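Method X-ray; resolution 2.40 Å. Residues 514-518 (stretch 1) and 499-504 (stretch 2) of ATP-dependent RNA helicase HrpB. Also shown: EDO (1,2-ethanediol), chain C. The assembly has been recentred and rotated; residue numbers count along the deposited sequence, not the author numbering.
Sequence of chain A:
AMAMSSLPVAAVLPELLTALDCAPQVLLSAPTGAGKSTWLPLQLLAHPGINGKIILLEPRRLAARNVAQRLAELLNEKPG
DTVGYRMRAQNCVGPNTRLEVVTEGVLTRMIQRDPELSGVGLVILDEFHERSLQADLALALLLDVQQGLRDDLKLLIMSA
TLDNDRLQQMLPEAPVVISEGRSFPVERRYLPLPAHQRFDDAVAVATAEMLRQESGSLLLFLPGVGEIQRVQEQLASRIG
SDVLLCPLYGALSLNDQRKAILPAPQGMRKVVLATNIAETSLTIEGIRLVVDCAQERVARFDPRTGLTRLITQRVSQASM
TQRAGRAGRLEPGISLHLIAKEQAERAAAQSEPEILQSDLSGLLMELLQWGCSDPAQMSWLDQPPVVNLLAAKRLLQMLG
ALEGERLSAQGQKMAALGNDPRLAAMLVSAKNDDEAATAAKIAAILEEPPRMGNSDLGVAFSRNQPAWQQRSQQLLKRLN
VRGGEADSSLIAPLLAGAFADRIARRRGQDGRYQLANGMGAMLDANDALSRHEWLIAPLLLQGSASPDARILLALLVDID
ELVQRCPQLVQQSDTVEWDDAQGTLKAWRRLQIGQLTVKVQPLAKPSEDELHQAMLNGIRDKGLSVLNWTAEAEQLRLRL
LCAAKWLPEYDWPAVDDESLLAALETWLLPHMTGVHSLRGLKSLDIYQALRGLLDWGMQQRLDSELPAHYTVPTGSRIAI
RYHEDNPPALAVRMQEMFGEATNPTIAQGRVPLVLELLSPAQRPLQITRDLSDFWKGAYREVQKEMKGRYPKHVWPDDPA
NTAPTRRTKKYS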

ATOM      1  N   GLN A 514     -11.032 -15.847 -14.735  1.00 51.06           N
ATOM      2  CA  GLN A 514     -10.623 -14.449 -14.658  1.00 50.03           C
ATOM      3  C   GLN A 514     -11.600 -13.675 -13.772  1.00 47.35           C
ATOM      4  O   GLN A 514     -12.834 -13.841 -13.884  1.00 46.15           O
ATOM      5  CB  GLN A 514     -10.546 -13.820 -16.049  1.00 51.73           C
ATOM      6  CG  GLN A 514     -10.062 -12.384 -16.025  1.00 53.59           C
ATOM      7  CD  GLN A 514      -9.914 -11.777 -17.408  1.00 55.22           C
ATOM      8  OE1 GLN A 514     -10.781 -11.937 -18.281  1.00 55.86           O
ATOM      9  NE2 GLN A 514      -8.799 -11.079 -17.622  1.00 54.43           N
ATOM     10  N   LEU A 515     -11.065 -12.839 -12.884  1.00 45.67           N
ATOM     11  CA  LEU A 515     -11.934 -12.028 -12.025  1.00 46.13           C
ATOM     12  C   LEU A 515     -12.349 -10.739 -12.740  1.00 46.94           C
ATOM     13  O   LEU A 515     -11.704 -10.325 -13.710  1.00 50.93           O
ATOM     14  CB  LEU A 515     -11.248 -11.702 -10.698  1.00 46.14           C
ATOM     15  CG  LEU A 515     -10.761 -12.879  -9.844  1.00 44.30           C
ATOM     16  CD1 LEU A 515     -10.275 -12.379  -8.509  1.00 43.51           C
ATOM     17  CD2 LEU A 515     -11.842 -13.927  -9.648  1.00 44.95           C
ATOM     18  N   ALA A 516     -13.421 -10.110 -12.264  1.00 43.31           N
ATOM     19  CA  ALA A 516     -13.913  -8.869 -12.860  1.00 44.03           C
ATOM     20  C   ALA A 516     -12.851  -7.759 -12.863  1.00 45.16           C
ATOM     21  O   ALA A 516     -12.904  -6.844 -13.683  1.00 48.34           O
ATOM     22  CB  ALA A 516     -15.178  -8.386 -12.135  1.00 41.86           C
ATOM     23  N   ASN A 517     -11.889  -7.838 -11.952  1.00 45.30           N
ATOM     24  CA  ASN A 517     -10.873  -6.802 -11.870  1.00 51.22           C
ATOM     25  C   ASN A 517      -9.722  -7.137 -12.823  1.00 57.06           C
ATOM     26  O   ASN A 517      -8.701  -6.450 -12.866  1.00 56.72           O
ATOM     27  CB  ASN A 517     -10.387  -6.641 -10.427  1.00 45.40           C
ATOM     28  CG  ASN A 517      -9.636  -7.850  -9.930  1.00 46.52           C
ATOM     29  OD1 ASN A 517      -9.547  -8.868 -10.618  1.00 49.05           O
ATOM     30  ND2 ASN A 517      -9.101  -7.756  -8.714  1.00 42.98           N
ATOM     31  N   GLY A 518      -9.906  -8.225 -13.570  1.00 60.90           N
ATOM     32  CA  GLY A 518      -9.031  -8.569 -14.670  1.00 57.88           C
ATOM     33  C   GLY A 518      -7.984  -9.603 -14.339  1.00 56.19           C
ATOM     34  O   GLY A 518      -7.326 -10.122 -15.238  1.00 60.81           O
TER
HETATM   35  C1  EDO C 902     -11.909  -2.569  -7.228  1.00 56.79           C
HETATM   36  O1  EDO C 902     -11.186  -1.881  -6.240  1.00 52.09           O
HETATM   37  C2  EDO C 902     -10.979  -3.507  -8.014  1.00 60.52           C
HETATM   38  O2  EDO C 902     -10.392  -4.513  -7.166  1.00 59.61           O
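Stretch 2 499-504: FADRIA

How does the backbone of stretch 2 run against stretch 1? It starts at Phe-499, the first residue after a helix to leave helical phi/psi, passes through a short 3-10 segment at Ala-500 and Asp-501, and becomes extended at Ile-503 and Ala-504, the start of a strand that continues later in the chain. Stretch 1 does the reverse: its strand ends with Gln-514 and Leu-515, and a type I beta turn from Leu-515 to Gly-518 follows. The two strand segments are antiparallel. Leu-515 and Ala-504 form a non-hydrogen-bonded bridge pair, their CA atoms 4.4 Å apart, and beyond it the turn lies against the 3-10 segment, with the CA atoms of Ala-516 and Asp-501 4.7 Å apart.

Which hydrogen bonds hold the backbones together? The shorter runs from Ala-516 N to Ile-503 O at 2.9 Å, just beyond the Leu-515 and Ala-504 pair. Asn-517 N reaches back to Asp-501 O at 3.3 Å, a weak bond with an angle of 132° at the hydrogen. Two CA-H...O contacts flank the bridge: Leu-515 CA lies 3.3 Å from Ile-503 O, and Ala-504 CA lies 3.5 Å from Gln-514 O. Ile-503 O therefore receives both an amide and a CA-H group from neighbouring residues of stretch 1. Each stretch also braces its own bend. Gly-518 N bonds to Leu-515 O at 2.8 Å, closing the turn, while Arg-502 N bonds to Phe-499 O, also at 2.8 Å, where stretch 2 curls before extending.

Where do the side chains pack? The paired Leu-515 and Ala-504 project to the same face of the sheet, so that Leu-515 CD2 comes within 3.5 Å of Ala-504 CB. Leu-515 has chi1 near -57° (m) and chi2 in t, and its reach extends to the backbone too: CD2 is 3.8 Å from Arg-502 O, and CB is 3.6 Å from Asp-501 O. The methyl group of Ala-516 points toward stretch 2, with CB 3.3 Å from Ala-500 O and 4.4 Å from Ile-503 CB. The side chain of Ile-503 sets out sideways, but its end leads away, which limits its share of this apolar contact. Asn-517 also points toward the other stretch, and its CB lies 4.0 Å from the CB of Asp-501.

What do the polar side chains do? Asp-501 uses OD2 to accept a hydrogen bond of 2.9 Å from O2 of the 1,2-ethanediol, probably a molecule from the crystallisation liquor; Asn-517 ND2 is 3.8 Å from that same O2. Gln-514 points away from stretch 2 and serves its own turn instead, its NE2 donating to Gly-518 O at 3.0 Å. Gly-518 itself does not touch stretch 2; at its backbone angles a CB would be jammed against the carbonyl O of Asn-517.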

ATOM      1  N   PHE A 499     -18.258  -7.851  -3.211  1.00 29.79           N
ATOM      2  CA  PHE A 499     -17.138  -8.505  -3.881  1.00 29.67           C
ATOM      3  C   PHE A 499     -17.306  -8.540  -5.392  1.00 36.06           C
ATOM      4  O   PHE A 499     -16.923  -9.515  -6.033  1.00 39.03           O
ATOM      5  CB  PHE A 499     -16.970  -9.923  -3.353  1.00 29.80           C
ATOM      6  CG  PHE A 499     -16.753  -9.991  -1.869  1.00 32.61           C
ATOM      7  CD1 PHE A 499     -17.829 -10.082  -0.997  1.00 31.66           C
ATOM      8  CD2 PHE A 499     -15.473  -9.939  -1.341  1.00 31.51           C
ATOM      9  CE1 PHE A 499     -17.619 -10.140   0.367  1.00 29.75           C
ATOM     10  CE2 PHE A 499     -15.256  -9.991   0.031  1.00 28.06           C
ATOM     11  CZ  PHE A 499     -16.324 -10.099   0.882  1.00 28.74           C
ATOM     12  N   ALA A 500     -17.882  -7.481  -5.961  1.00 37.85           N
ATOM     13  CA  ALA A 500     -18.134  -7.416  -7.407  1.00 35.15           C
ATOM     14  C   ALA A 500     -16.866  -7.623  -8.253  1.00 35.05           C
ATOM     15  O   ALA A 500     -16.909  -8.257  -9.302  1.00 38.29           O
ATOM     16  CB  ALA A 500     -18.775  -6.097  -7.753  1.00 31.60           C
ATOM     17  N   ASP A 501     -15.747  -7.073  -7.792  1.00 34.89           N
ATOM     18  CA  ASP A 501     -14.460  -7.214  -8.464  1.00 34.87           C
ATOM     19  C   ASP A 501     -13.923  -8.646  -8.388  1.00 40.28           C
ATOM     20  O   ASP A 501     -12.924  -8.974  -9.042  1.00 41.09           O
ATOM     21  CB  ASP A 501     -13.440  -6.260  -7.844  1.00 31.45           C
ATOM     22  CG  ASP A 501     -13.349  -6.415  -6.333  1.00 30.82           C
ATOM     23  OD1 ASP A 501     -14.381  -6.717  -5.710  1.00 37.96           O
ATOM     24  OD2 ASP A 501     -12.265  -6.238  -5.748  1.00 30.53           O
ATOM     25  N   ARG A 502     -14.563  -9.491  -7.575  1.00 38.50           N
ATOM     26  CA  ARG A 502     -14.095 -10.866  -7.434  1.00 36.84           C
ATOM     27  C   ARG A 502     -15.087 -11.870  -7.997  1.00 35.70           C
ATOM     28  O   ARG A 502     -14.985 -13.057  -7.720  1.00 41.25           O
ATOM     29  CB  ARG A 502     -13.793 -11.177  -5.975  1.00 34.21           C
ATOM     30  CG  ARG A 502     -12.742 -10.262  -5.421  1.00 31.54           C
ATOM     31  CD  ARG A 502     -12.435 -10.563  -3.981  1.00 32.22           C
ATOM     32  NE  ARG A 502     -11.473  -9.601  -3.460  1.00 34.42           N
ATOM     33  CZ  ARG A 502     -11.139  -9.519  -2.181  1.00 37.59           C
ATOM     34  NH1 ARG A 502     -11.702 -10.330  -1.288  1.00 41.19           N
ATOM     35  NH2 ARG A 502     -10.252  -8.623  -1.793  1.00 34.12           N
ATOM     36  N   ILE A 503     -16.047 -11.385  -8.776  1.00 38.58           N
ATOM     37  CA  ILE A 503     -16.846 -12.238  -9.651  1.00 43.70           C
ATOM     38  C   ILE A 503     -15.933 -12.943 -10.649  1.00 53.94           C
ATOM     39  O   ILE A 503     -15.101 -12.305 -11.291  1.00 58.06           O
ATOM     40  CB  ILE A 503     -17.882 -11.428 -10.405  1.00 39.86           C
ATOM     41  CG1 ILE A 503     -18.948 -10.925  -9.426  1.00 39.41           C
ATOM     42  CG2 ILE A 503     -18.465 -12.253 -11.540  1.00 35.59           C
ATOM     43  CD1 ILE A 503     -19.930  -9.933 -10.026  1.00 36.92           C
ATOM     44  N   ALA A 504     -16.072 -14.257 -10.773  1.00 57.27           N
ATOM     45  CA  ALA A 504     -15.137 -15.031 -11.588  1.00 58.79           C
ATOM     46  C   ALA A 504     -15.813 -15.760 -12.746  1.00 61.98           C
ATOM     47  O   ALA A 504     -16.858 -16.394 -12.577  1.00 64.71           O
ATOM     48  CB  ALA A 504     -14.412 -16.007 -10.727  1.00 58.23           C
TER